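Local coordinates for protein DspB (Aggregatibacter actinomycetemcomitans, PDB 1YHT) that probably hydrolyses the beta-linked N-acetylglucosamine polymers of biofilm matrix, as a TIM-barrel beta-N-acetylhexosaminidase of glycoside hydrolase family 20, at residues L21-D24 with F29-P32; V34-I39 with K101-A106; L52-S55 with N59-I62; P113-P118 with Q161-E166. All coordinates share one frame; numbering follows the deposited sequence.

Interaction 1. Residues L21-D24 with F29-P32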
loop_
_atom_site.group_PDB
_atom_site.type_symbol
_atom_site.label_atom_id
_atom_site.label_comp_id
_atom_site.label_asym_id
_atom_site.label_seq_id
_atom_site.Cartn_x
_atom_site.Cartn_y
_atom_site.Cartn_z
ATOM N N LEU A 21 -6.692 -1.858 -7.610
ATOM C CA LEU A 21 -5.303 -2.214 -7.753
ATOM C C LEU A 21 -4.502 -1.505 -6.686
ATOM O O LEU A 21 -4.685 -0.299 -6.434
ATOM C CB LEU A 21 -4.778 -1.758 -9.107
ATOM C CG LEU A 21 -3.309 -1.889 -9.419
ATOM C CD1 LEU A 21 -2.896 -3.307 -9.443
ATOM C CD2 LEU A 21 -3.046 -1.220 -10.731
ATOM N N MET A 22 -3.592 -2.249 -6.080
ATOM C CA MET A 22 -2.508 -1.616 -5.347
ATOM C C MET A 22 -1.270 -1.685 -6.218
ATOM O O MET A 22 -0.790 -2.784 -6.606
ATOM C CB MET A 22 -2.278 -2.353 -4.035
ATOM C CG MET A 22 -1.427 -1.640 -3.086
ATOM S SD MET A 22 0.349 -1.820 -3.083
ATOM C CE MET A 22 0.953 -3.212 -4.013
ATOM N N LEU A 23 -0.709 -0.528 -6.504
ATOM C CA LEU A 23 0.423 -0.476 -7.411
ATOM C C LEU A 23 1.595 0.047 -6.621
ATOM O O LEU A 23 1.537 1.168 -6.060
ATOM C CB LEU A 23 0.145 0.458 -8.611
ATOM C CG LEU A 23 1.244 0.406 -9.703
ATOM C CD1 LEU A 23 1.374 -0.931 -10.420
ATOM C CD2 LEU A 23 1.034 1.483 -10.699
ATOM N N ASP A 24 2.652 -0.764 -6.576
ATOM C CA ASP A 24 3.885 -0.404 -5.878
ATOM C C ASP A 24 4.783 0.299 -6.883
ATOM O O ASP A 24 5.428 -0.323 -7.713
ATOM C CB ASP A 24 4.532 -1.644 -5.276
ATOM C CG ASP A 24 5.975 -1.439 -4.846
ATOM O OD1 ASP A 24 6.467 -0.290 -4.683
ATOM O OD2 ASP A 24 6.640 -2.485 -4.635
ATOM N N PHE A 29 9.140 1.899 -11.102
ATOM C CA PHE A 29 8.439 3.133 -11.477
ATOM C C PHE A 29 7.570 2.883 -12.670
ATOM O O PHE A 29 7.944 2.098 -13.525
ATOM C CB PHE A 29 9.455 4.224 -11.815
ATOM C CG PHE A 29 8.885 5.601 -11.866
ATOM C CD1 PHE A 29 8.634 6.300 -10.709
ATOM C CD2 PHE A 29 8.606 6.211 -13.087
ATOM C CE1 PHE A 29 8.138 7.577 -10.725
ATOM C CE2 PHE A 29 8.109 7.495 -13.118
ATOM C CZ PHE A 29 7.871 8.180 -11.954
ATOM N N TYR A 30 6.438 3.582 -12.758
ATOM C CA TYR A 30 5.538 3.495 -13.894
ATOM C C TYR A 30 5.224 4.892 -14.441
ATOM O O TYR A 30 4.912 5.851 -13.704
ATOM C CB TYR A 30 4.212 2.778 -13.512
ATOM C CG TYR A 30 4.396 1.356 -12.975
ATOM C CD1 TYR A 30 4.038 0.236 -13.742
ATOM C CD2 TYR A 30 4.923 1.139 -11.726
ATOM C CE1 TYR A 30 4.158 -1.060 -13.256
ATOM C CE2 TYR A 30 5.098 -0.172 -11.222
ATOM C CZ TYR A 30 4.698 -1.259 -11.978
ATOM O OH TYR A 30 4.872 -2.538 -11.504
ATOM N N SER A 31 5.317 5.000 -15.754
ATOM C CA SER A 31 5.060 6.246 -16.453
ATOM C C SER A 31 3.613 6.699 -16.258
ATOM O O SER A 31 2.736 5.886 -16.045
ATOM C CB SER A 31 5.388 6.080 -17.935
ATOM O OG SER A 31 4.349 5.398 -18.612
ATOM N N PRO A 32 3.356 8.004 -16.285
ATOM C CA PRO A 32 1.947 8.431 -16.310
ATOM C C PRO A 32 1.046 7.706 -17.319
ATOM O O PRO A 32 -0.079 7.316 -16.993
ATOM C CB PRO A 32 2.053 9.925 -16.651
ATOM C CG PRO A 32 3.337 10.337 -16.030
ATOM C CD PRO A 32 4.271 9.162 -16.211
HETATM O O HOH W 1 4.965 -2.743 -8.879
#
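The side-chain torsions of Leu23 and Tyr30 bring these two residues together: CG of Leu23 lies anti to its own N (chi1 -172°), sending both methyls out from the strand, while CG of Tyr30 lies beside N and anti to the carbonyl carbon (chi1 -58°), so that its ring is carried back over them. Both belong to the first beta-alpha unit of a TIM barrel. Leu23 sits on parallel strand 18-24, and Tyr30 in the loop leading to helix 32-44.

Contact with the ring is made over a face. Leu23 CD1 lies 3.9 Å from the centroid of the Tyr30 ring and 20° off its normal, a CH-pi geometry displaced toward the rim on the phenol side; its nearest ring atom is CZ of Tyr30, at 3.7 Å. The other methyl, CD2 of Leu23, reaches the CD2-CG side of the ring (4.0 Å to CD2 of Tyr30), so that the two methyls cover different parts of one face. At the ring edge, near its plane, the carbonyl O of Asp24 approaches CE2 of Tyr30 to 3.5 Å.

Phe38 and Ile35 of helix 32-44 pack against Leu23 and Tyr30 respectively. The carboxylate of Asp24 is held by the Ala26 and Gly331 amides and by a salt bridge to Arg27, and lies about 5 Å from a bound glycerol. The polar link between the segments is a water: it accepts a bond from Tyr30 OH at 2.6 Å and donates one to Asp24 O at 2.7 Å.

Interaction 2. Residues V34-I39 with K101-A106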
loop_
_atom_site.group_PDB
_atom_site.type_symbol
_atom_site.label_atom_id
_atom_site.label_comp_id
_atom_site.label_asym_id
_atom_site.label_seq_id
_atom_site.Cartn_x
_atom_site.Cartn_y
_atom_site.Cartn_z
ATOM N N VAL A 34 1.304 4.621 -18.522
ATOM C CA VAL A 34 1.042 3.275 -18.045
ATOM C C VAL A 34 0.124 3.293 -16.831
ATOM O O VAL A 34 -0.759 2.451 -16.714
ATOM C CB VAL A 34 2.342 2.537 -17.750
ATOM C CG1 VAL A 34 2.079 1.232 -17.049
ATOM C CG2 VAL A 34 3.173 2.327 -19.062
ATOM N N ILE A 35 0.295 4.272 -15.934
ATOM C CA ILE A 35 -0.617 4.427 -14.809
ATOM C C ILE A 35 -2.048 4.669 -15.290
ATOM O O ILE A 35 -3.006 4.086 -14.760
ATOM C CB ILE A 35 -0.145 5.534 -13.864
ATOM C CG1 ILE A 35 1.143 5.054 -13.113
ATOM C CG2 ILE A 35 -1.240 5.832 -12.843
ATOM C CD1 ILE A 35 1.821 6.082 -12.266
ATOM N N LYS A 36 -2.201 5.505 -16.302
ATOM C CA LYS A 36 -3.500 5.710 -16.939
ATOM C C LYS A 36 -4.082 4.428 -17.574
ATOM O O LYS A 36 -5.295 4.242 -17.543
ATOM C CB LYS A 36 -3.430 6.807 -17.990
ATOM C CG LYS A 36 -3.355 8.210 -17.424
ATOM C CD LYS A 36 -2.980 9.189 -18.523
ATOM C CE LYS A 36 -2.943 10.640 -18.023
ATOM N NZ LYS A 36 -2.995 11.549 -19.181
ATOM N N SER A 37 -3.234 3.568 -18.143
ATOM C CA SER A 37 -3.699 2.277 -18.638
ATOM C C SER A 37 -4.233 1.359 -17.530
ATOM O O SER A 37 -5.231 0.697 -17.698
ATOM C CB SER A 37 -2.594 1.583 -19.467
ATOM O OG SER A 37 -2.343 2.275 -20.691
ATOM N N PHE A 38 -3.550 1.322 -16.380
ATOM C CA PHE A 38 -4.040 0.588 -15.218
ATOM C C PHE A 38 -5.403 1.142 -14.805
ATOM O O PHE A 38 -6.331 0.367 -14.491
ATOM C CB PHE A 38 -3.073 0.734 -14.013
ATOM C CG PHE A 38 -1.922 -0.163 -14.031
ATOM C CD1 PHE A 38 -2.093 -1.534 -14.036
ATOM C CD2 PHE A 38 -0.628 0.344 -14.026
ATOM C CE1 PHE A 38 -0.999 -2.381 -13.997
ATOM C CE2 PHE A 38 0.447 -0.488 -13.969
ATOM C CZ PHE A 38 0.256 -1.876 -13.982
ATOM N N ILE A 39 -5.528 2.478 -14.792
ATOM C CA ILE A 39 -6.810 3.114 -14.489
ATOM C C ILE A 39 -7.935 2.664 -15.489
ATOM O O ILE A 39 -9.073 2.420 -15.099
ATOM C CB ILE A 39 -6.685 4.632 -14.439
ATOM C CG1 ILE A 39 -6.008 5.049 -13.125
ATOM C CG2 ILE A 39 -8.092 5.296 -14.545
ATOM C CD1 ILE A 39 -5.358 6.342 -13.178
ATOM N N LYS A 101 -4.538 12.541 -11.715
ATOM C CA LYS A 101 -5.677 12.830 -10.860
ATOM C C LYS A 101 -6.911 13.140 -11.678
ATOM O O LYS A 101 -7.980 12.566 -11.432
ATOM C CB LYS A 101 -5.370 14.022 -9.939
ATOM C CG LYS A 101 -4.382 13.712 -8.811
ATOM C CD LYS A 101 -3.782 14.953 -8.160
ATOM C CE LYS A 101 -4.796 16.050 -7.809
ATOM N NZ LYS A 101 -4.084 17.355 -7.426
ATOM N N ALA A 102 -6.761 14.061 -12.637
ATOM C CA ALA A 102 -7.846 14.410 -13.580
ATOM C C ALA A 102 -8.365 13.165 -14.339
ATOM O O ALA A 102 -9.571 12.940 -14.470
ATOM C CB ALA A 102 -7.382 15.535 -14.550
ATOM N N TYR A 103 -7.449 12.319 -14.771
ATOM C CA TYR A 103 -7.803 11.182 -15.576
ATOM C C TYR A 103 -8.592 10.193 -14.692
ATOM O O TYR A 103 -9.682 9.729 -15.093
ATOM C CB TYR A 103 -6.550 10.564 -16.170
ATOM C CG TYR A 103 -6.849 9.541 -17.206
ATOM C CD1 TYR A 103 -7.144 9.933 -18.506
ATOM C CD2 TYR A 103 -6.865 8.170 -16.899
ATOM C CE1 TYR A 103 -7.482 8.971 -19.497
ATOM C CE2 TYR A 103 -7.186 7.230 -17.861
ATOM C CZ TYR A 103 -7.516 7.636 -19.160
ATOM O OH TYR A 103 -7.831 6.698 -20.137
ATOM N N ALA A 104 -8.068 9.928 -13.485
ATOM C CA ALA A 104 -8.733 9.027 -12.501
ATOM C C ALA A 104 -10.130 9.460 -12.170
ATOM O O ALA A 104 -11.088 8.666 -12.190
ATOM C CB ALA A 104 -7.905 8.962 -11.212
ATOM N N LYS A 105 -10.226 10.739 -11.815
ATOM C CA LYS A 105 -11.469 11.349 -11.449
ATOM C C LYS A 105 -12.527 11.225 -12.563
ATOM O O LYS A 105 -13.648 10.823 -12.300
ATOM C CB LYS A 105 -11.210 12.808 -11.125
ATOM C CG LYS A 105 -12.016 13.331 -10.005
ATOM C CD LYS A 105 -11.549 14.768 -9.722
ATOM C CE LYS A 105 -12.484 15.406 -8.754
ATOM N NZ LYS A 105 -12.223 16.868 -8.720
ATOM N N ALA A 106 -12.168 11.514 -13.796
ATOM C CA ALA A 106 -13.107 11.316 -14.894
ATOM C C ALA A 106 -13.482 9.849 -15.073
ATOM O O ALA A 106 -14.563 9.532 -15.594
ATOM C CB ALA A 106 -12.574 11.872 -16.174
#
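Lys36 lays the aliphatic part of its chain over a face of the Tyr103 ring, joining two neighbouring helices, 32-44 and 94-106, of the outer layer of the TIM barrel. Their short segments run almost parallel, with axes 10° apart in direction and 10.1 Å apart at closest approach, as expected of helices that each lie beside a parallel strand.

The conformations account for the overlap. In Tyr103, CG is anti to the backbone N (chi1 -170°), which directs the ring toward helix 32-44. In Lys36 the chain is extended beyond CG, and it passes obliquely across the ring and on toward the base of the tyrosine side chain. CG of Lys36 stands 3.9 Å from the centroid of the Tyr103 ring and 26° off the normal, a CH-pi contact offset toward CD2 of Tyr103, which it meets at 3.5 Å. Further out, CE of Lys36 comes to 4.1 Å from CB of Tyr103.

Both polar ends find partners on the other helix: Lys36 NZ forms a salt bridge with Asp99, and Tyr103 OH is hydrogen-bonded to Asp40. The two residues are therefore tied reciprocally, with apolar chain and ring packed between the polar links, a geometry that should limit rotation of the phenol.

Ile39 works deeper, toward the sheet, its two branches dividing the task. CG2 of Ile39 touches CD2 of Tyr103 obliquely at 3.9 Å, while CD1 of Ile39 reaches CB of Ala104 at 4.1 Å.

Interaction 3. Residues L52-S55 with N59-I62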
loop_
_atom_site.group_PDB
_atom_site.type_symbol
_atom_site.label_atom_id
_atom_site.label_comp_id
_atom_site.label_asym_id
_atom_site.label_seq_id
_atom_site.Cartn_x
_atom_site.Cartn_y
_atom_site.Cartn_z
ATOM N N LEU A 52 -2.049 3.613 -4.267
ATOM C CA LEU A 52 -0.725 3.985 -4.771
ATOM C C LEU A 52 0.308 3.883 -3.693
ATOM O O LEU A 52 0.418 4.775 -2.826
ATOM C CB LEU A 52 -0.720 5.389 -5.332
ATOM C CG LEU A 52 0.416 5.676 -6.321
ATOM C CD1 LEU A 52 0.262 4.836 -7.620
ATOM C CD2 LEU A 52 0.508 7.162 -6.656
ATOM N N HIS A 53 1.082 2.794 -3.765
ATOM C CA HIS A 53 2.173 2.520 -2.809
ATOM C C HIS A 53 3.442 3.143 -3.367
ATOM O O HIS A 53 4.227 2.458 -4.020
ATOM C CB HIS A 53 2.297 0.993 -2.609
ATOM C CG HIS A 53 3.246 0.590 -1.514
ATOM N ND1 HIS A 53 2.830 0.326 -0.224
ATOM C CD2 HIS A 53 4.583 0.391 -1.526
ATOM C CE1 HIS A 53 3.882 -0.006 0.511
ATOM N NE2 HIS A 53 4.960 0.026 -0.259
ATOM N N PHE A 54 3.624 4.444 -3.108
ATOM C CA PHE A 54 4.705 5.280 -3.702
ATOM C C PHE A 54 5.918 5.489 -2.800
ATOM O O PHE A 54 6.904 6.094 -3.226
ATOM C CB PHE A 54 4.171 6.674 -4.159
ATOM C CG PHE A 54 3.621 7.520 -3.043
ATOM C CD1 PHE A 54 4.460 8.292 -2.245
ATOM C CD2 PHE A 54 2.277 7.536 -2.783
ATOM C CE1 PHE A 54 3.956 9.018 -1.209
ATOM C CE2 PHE A 54 1.785 8.272 -1.745
ATOM C CZ PHE A 54 2.627 9.022 -0.966
ATOM N N SER A 55 5.846 4.978 -1.561
ATOM C CA SER A 55 6.892 5.218 -0.572
ATOM C C SER A 55 7.273 3.862 0.104
ATOM O O SER A 55 6.414 3.158 0.652
ATOM C CB SER A 55 6.412 6.231 0.453
ATOM O OG SER A 55 7.351 6.399 1.512
ATOM N N ASN A 59 12.517 3.795 -2.574
ATOM C CA ASN A 59 12.240 5.104 -3.138
ATOM C C ASN A 59 10.987 5.767 -2.552
ATOM O O ASN A 59 10.160 5.108 -1.913
ATOM C CB ASN A 59 12.089 4.960 -4.661
ATOM C CG ASN A 59 12.136 6.290 -5.414
ATOM O OD1 ASN A 59 12.722 7.284 -4.969
ATOM N ND2 ASN A 59 11.567 6.283 -6.595
ATOM N N TYR A 60 10.926 7.093 -2.732
ATOM C CA TYR A 60 9.755 7.918 -2.450
ATOM C C TYR A 60 9.469 8.535 -3.828
ATOM O O TYR A 60 10.195 9.429 -4.273
ATOM C CB TYR A 60 10.110 9.038 -1.424
ATOM C CG TYR A 60 8.949 9.896 -1.045
ATOM C CD1 TYR A 60 8.092 9.502 -0.021
ATOM C CD2 TYR A 60 8.655 11.070 -1.747
ATOM C CE1 TYR A 60 6.979 10.278 0.335
ATOM C CE2 TYR A 60 7.534 11.845 -1.429
ATOM C CZ TYR A 60 6.708 11.429 -0.353
ATOM O OH TYR A 60 5.599 12.118 -0.007
ATOM N N ALA A 61 8.411 8.073 -4.482
ATOM C CA ALA A 61 8.264 8.242 -5.916
ATOM C C ALA A 61 7.370 9.404 -6.380
ATOM O O ALA A 61 6.874 9.377 -7.510
ATOM C CB ALA A 61 7.765 6.950 -6.520
ATOM N N ILE A 62 7.180 10.417 -5.535
ATOM C CA ILE A 62 6.478 11.645 -5.918
ATOM C C ILE A 62 7.233 12.851 -5.452
ATOM O O ILE A 62 8.031 12.783 -4.533
ATOM C CB ILE A 62 4.998 11.712 -5.370
ATOM C CG1 ILE A 62 4.957 11.838 -3.845
ATOM C CG2 ILE A 62 4.274 10.476 -5.789
ATOM C CD1 ILE A 62 3.523 11.736 -3.261
#
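A return of the loop beyond the C-terminal part of barrel strand 49-53 makes this contact: Phe54 and Ser55 meet Tyr60, Ala61 and Ile62 after a short turn, and a single beta bridge pairs Ser55 with Tyr60, their CA atoms 4.4 Å apart. Ala61 N donates to Phe54 O at 2.8 Å, with an angle of 154° at the hydrogen, and reaches the acceptor in the carbonyl plane. Ser55 CA adds a weaker CA-H...O contact to Asn59 O at 3.5 Å.

The ring of Phe54 dominates the side-chain packing. Its CG occupies the crowded position between backbone N and carbonyl carbon (chi1 62°), which swings the ring to the side of the returning loop. Ile62 CD1 sits over one face, 3.7 Å from the centroid of the Phe54 ring, in a CH-pi contact displaced toward CE1 of Phe54. The rim of the same ring points at the face of Tyr60: an offset edge-to-face pair, with planes at 87° and centroids of Phe54 and Tyr60 5.4 Å apart. CE1 of Phe54 and CE1 of Tyr60 come to 3.6 Å. The hydroxyl of Ser55 approaches the Tyr60 ring from its edge, Ser55 OG lying 3.5 Å from CD1 of Tyr60.

Outside the pair, Val167 of helix 154-171 touches both aromatic rings, and Gln69 NE2 is hydrogen-bonded to the carbonyls of Tyr60 and Ile62. Between these two segments, the chemistry implies buried apolar and aromatic packing combined with one N-H...O hydrogen bond, from Ala61 N to Phe54 O, beside the Ser55-Tyr60 bridge.

Interaction 4. Residues P113-P118 with Q161-E166; sequences PELDSP and QSLMSE
Apolar packing carries the whole contact between the two segments: Leu115 of the strand meets Leu163 and Met164 of the helix. With CG anti to N (chi1 -168°), the forked end of Leu115 points at the helix, and its methyls share the work. CD2 of Leu115 fits between the two successive helix residues, 3.7 Å from CG of Met164 and 3.8 Å from CG of Leu163. CD1 of Leu115 crosses the end of Leu163, 3.9 Å from CD2 of Leu163. Met164 touches through its CG methylene, while the chain beyond bends at chi3 (70°). Phe178 of the neighbouring strand packs on both Leu115 and Met164, widening the layer.

Polar interactions lie on other sides of the segments. Glu114, next to Leu115, turns to the barrel interior, where OE1 is hydrogen-bonded to His51 and OE2 to Trp216. On the helix, Glu166 is bonded to Ser64 and to the amide of Leu66, in the loop after strand 49-53.

Strand 110-117, helix 154-171 and strand 177-181, which is parallel to the first and adjacent to it, form a beta-alpha-beta crossover, here with additional helices in the connection; Leu115 is one of the strand residues that face the helix, as in the beta-alpha units of a TIM barrel.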
loop_
_atom_site.group_PDB
_atom_site.type_symbol
_atom_site.label_atom_id
_atom_site.label_comp_id
_atom_site.label_asym_id
_atom_site.label_seq_id
_atom_site.Cartn_x
_atom_site.Cartn_y
_atom_site.Cartn_z
ATOM N N PRO A 113 -3.565 7.282 -1.611
ATOM C CA PRO A 113 -2.116 7.292 -1.337
ATOM C C PRO A 113 -1.778 6.451 -0.114
ATOM O O PRO A 113 -2.568 6.418 0.827
ATOM C CB PRO A 113 -1.801 8.783 -1.110
ATOM C CG PRO A 113 -3.074 9.317 -0.407
ATOM C CD PRO A 113 -4.197 8.582 -1.265
ATOM N N GLU A 114 -0.599 5.807 -0.127
ATOM C CA GLU A 114 -0.056 5.085 1.012
ATOM C C GLU A 114 1.272 5.666 1.394
ATOM O O GLU A 114 2.263 5.541 0.648
ATOM C CB GLU A 114 0.118 3.555 0.780
ATOM C CG GLU A 114 0.561 2.827 2.055
ATOM C CD GLU A 114 0.881 1.348 1.922
ATOM O OE1 GLU A 114 0.548 0.712 0.896
ATOM O OE2 GLU A 114 1.531 0.831 2.874
ATOM N N LEU A 115 1.307 6.258 2.590
ATOM C CA LEU A 115 2.543 6.722 3.188
ATOM C C LEU A 115 2.855 5.732 4.300
ATOM O O LEU A 115 2.311 5.825 5.373
ATOM C CB LEU A 115 2.359 8.160 3.713
ATOM C CG LEU A 115 3.619 8.915 4.122
ATOM C CD1 LEU A 115 4.469 9.228 2.906
ATOM C CD2 LEU A 115 3.256 10.181 4.900
ATOM N N ASP A 116 3.702 4.750 3.997
ATOM C CA ASP A 116 3.901 3.628 4.885
ATOM C C ASP A 116 4.807 4.051 6.069
ATOM O O ASP A 116 5.729 4.867 5.927
ATOM C CB ASP A 116 4.477 2.415 4.127
ATOM C CG ASP A 116 4.250 1.098 4.845
ATOM O OD1 ASP A 116 3.893 1.112 6.058
ATOM O OD2 ASP A 116 4.478 0.039 4.185
ATOM N N SER A 117 4.461 3.514 7.219
ATOM C CA SER A 117 5.181 3.703 8.480
ATOM C C SER A 117 4.599 2.702 9.466
ATOM O O SER A 117 3.501 2.162 9.241
ATOM C CB SER A 117 5.091 5.131 8.993
ATOM O OG SER A 117 3.928 5.384 9.764
ATOM N N PRO A 118 5.338 2.423 10.569
ATOM C CA PRO A 118 6.639 2.958 10.955
ATOM C C PRO A 118 7.846 2.367 10.259
ATOM O O PRO A 118 8.937 2.930 10.392
ATOM C CB PRO A 118 6.733 2.596 12.462
ATOM C CG PRO A 118 5.896 1.461 12.636
ATOM C CD PRO A 118 4.800 1.515 11.582
ATOM N N GLN A 161 2.794 13.732 10.370
ATOM C CA GLN A 161 1.592 14.440 10.062
ATOM C C GLN A 161 1.835 15.611 9.091
ATOM O O GLN A 161 1.036 15.835 8.240
ATOM C CB GLN A 161 0.944 14.908 11.345
ATOM C CG GLN A 161 0.233 13.727 12.062
ATOM C CD GLN A 161 -0.396 14.164 13.377
ATOM O OE1 GLN A 161 -0.191 15.295 13.823
ATOM N NE2 GLN A 161 -1.165 13.264 13.996
ATOM N N SER A 162 2.945 16.324 9.226
ATOM C CA SER A 162 3.318 17.354 8.245
ATOM C C SER A 162 3.483 16.776 6.827
ATOM O O SER A 162 3.029 17.399 5.889
ATOM C CB SER A 162 4.552 18.144 8.679
ATOM O OG SER A 162 5.728 17.402 8.431
ATOM N N LEU A 163 4.059 15.575 6.682
ATOM C CA LEU A 163 4.207 14.914 5.376
ATOM C C LEU A 163 2.841 14.383 4.902
ATOM O O LEU A 163 2.440 14.565 3.741
ATOM C CB LEU A 163 5.228 13.765 5.450
ATOM C CG LEU A 163 5.631 13.065 4.152
ATOM C CD1 LEU A 163 6.155 14.092 3.063
ATOM C CD2 LEU A 163 6.687 11.992 4.482
ATOM N N MET A 164 2.066 13.828 5.822
ATOM C CA MET A 164 0.690 13.439 5.464
ATOM C C MET A 164 -0.113 14.611 4.911
ATOM O O MET A 164 -0.806 14.455 3.899
ATOM C CB MET A 164 -0.037 12.832 6.649
ATOM C CG MET A 164 0.542 11.497 7.120
ATOM S SD MET A 164 -0.121 11.027 8.767
ATOM C CE MET A 164 -1.827 10.648 8.351
ATOM N N SER A 165 -0.002 15.785 5.541
ATOM C CA SER A 165 -0.707 16.987 5.041
ATOM C C SER A 165 -0.338 17.363 3.602
ATOM O O SER A 165 -1.191 17.756 2.794
ATOM C CB SER A 165 -0.428 18.170 5.972
ATOM O OG SER A 165 -1.007 17.930 7.249
ATOM N N GLU A 166 0.959 17.275 3.289
ATOM C CA GLU A 166 1.437 17.511 1.942
ATOM C C GLU A 166 0.865 16.494 0.945
ATOM O O GLU A 166 0.404 16.853 -0.153
ATOM C CB GLU A 166 2.955 17.455 1.942
ATOM C CG GLU A 166 3.525 17.764 0.557
ATOM C CD GLU A 166 5.034 17.751 0.525
ATOM O OE1 GLU A 166 5.598 16.666 0.290
ATOM O OE2 GLU A 166 5.623 18.823 0.690
#

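In the fold
The four contacts follow successive parts of one barrel wall, strands 18-24, 49-53 and 110-117 being neighbours in the sheet. Interactions 1 and 3, with centres 9 Å apart, are joined by the backbone pair Leu23 O and His53 N at 2.8 Å. Interactions 3 and 4, 11 Å apart, meet where His53 ND1 lies 2.6 Å from Glu114 OE1, a probable hydrogen bond inside the barrel. Interaction 2 lies outside, touching interaction 1 through Phe38 CE2, 3.7 Å from Leu23 CD1. Asp24, His53, Glu114 and Asp116 line the interior near the strand C-termini, where TIM-barrel active sites lie; the glycerol near Asp24, probably from the crystallisation liquor, is consistent with a pocket there.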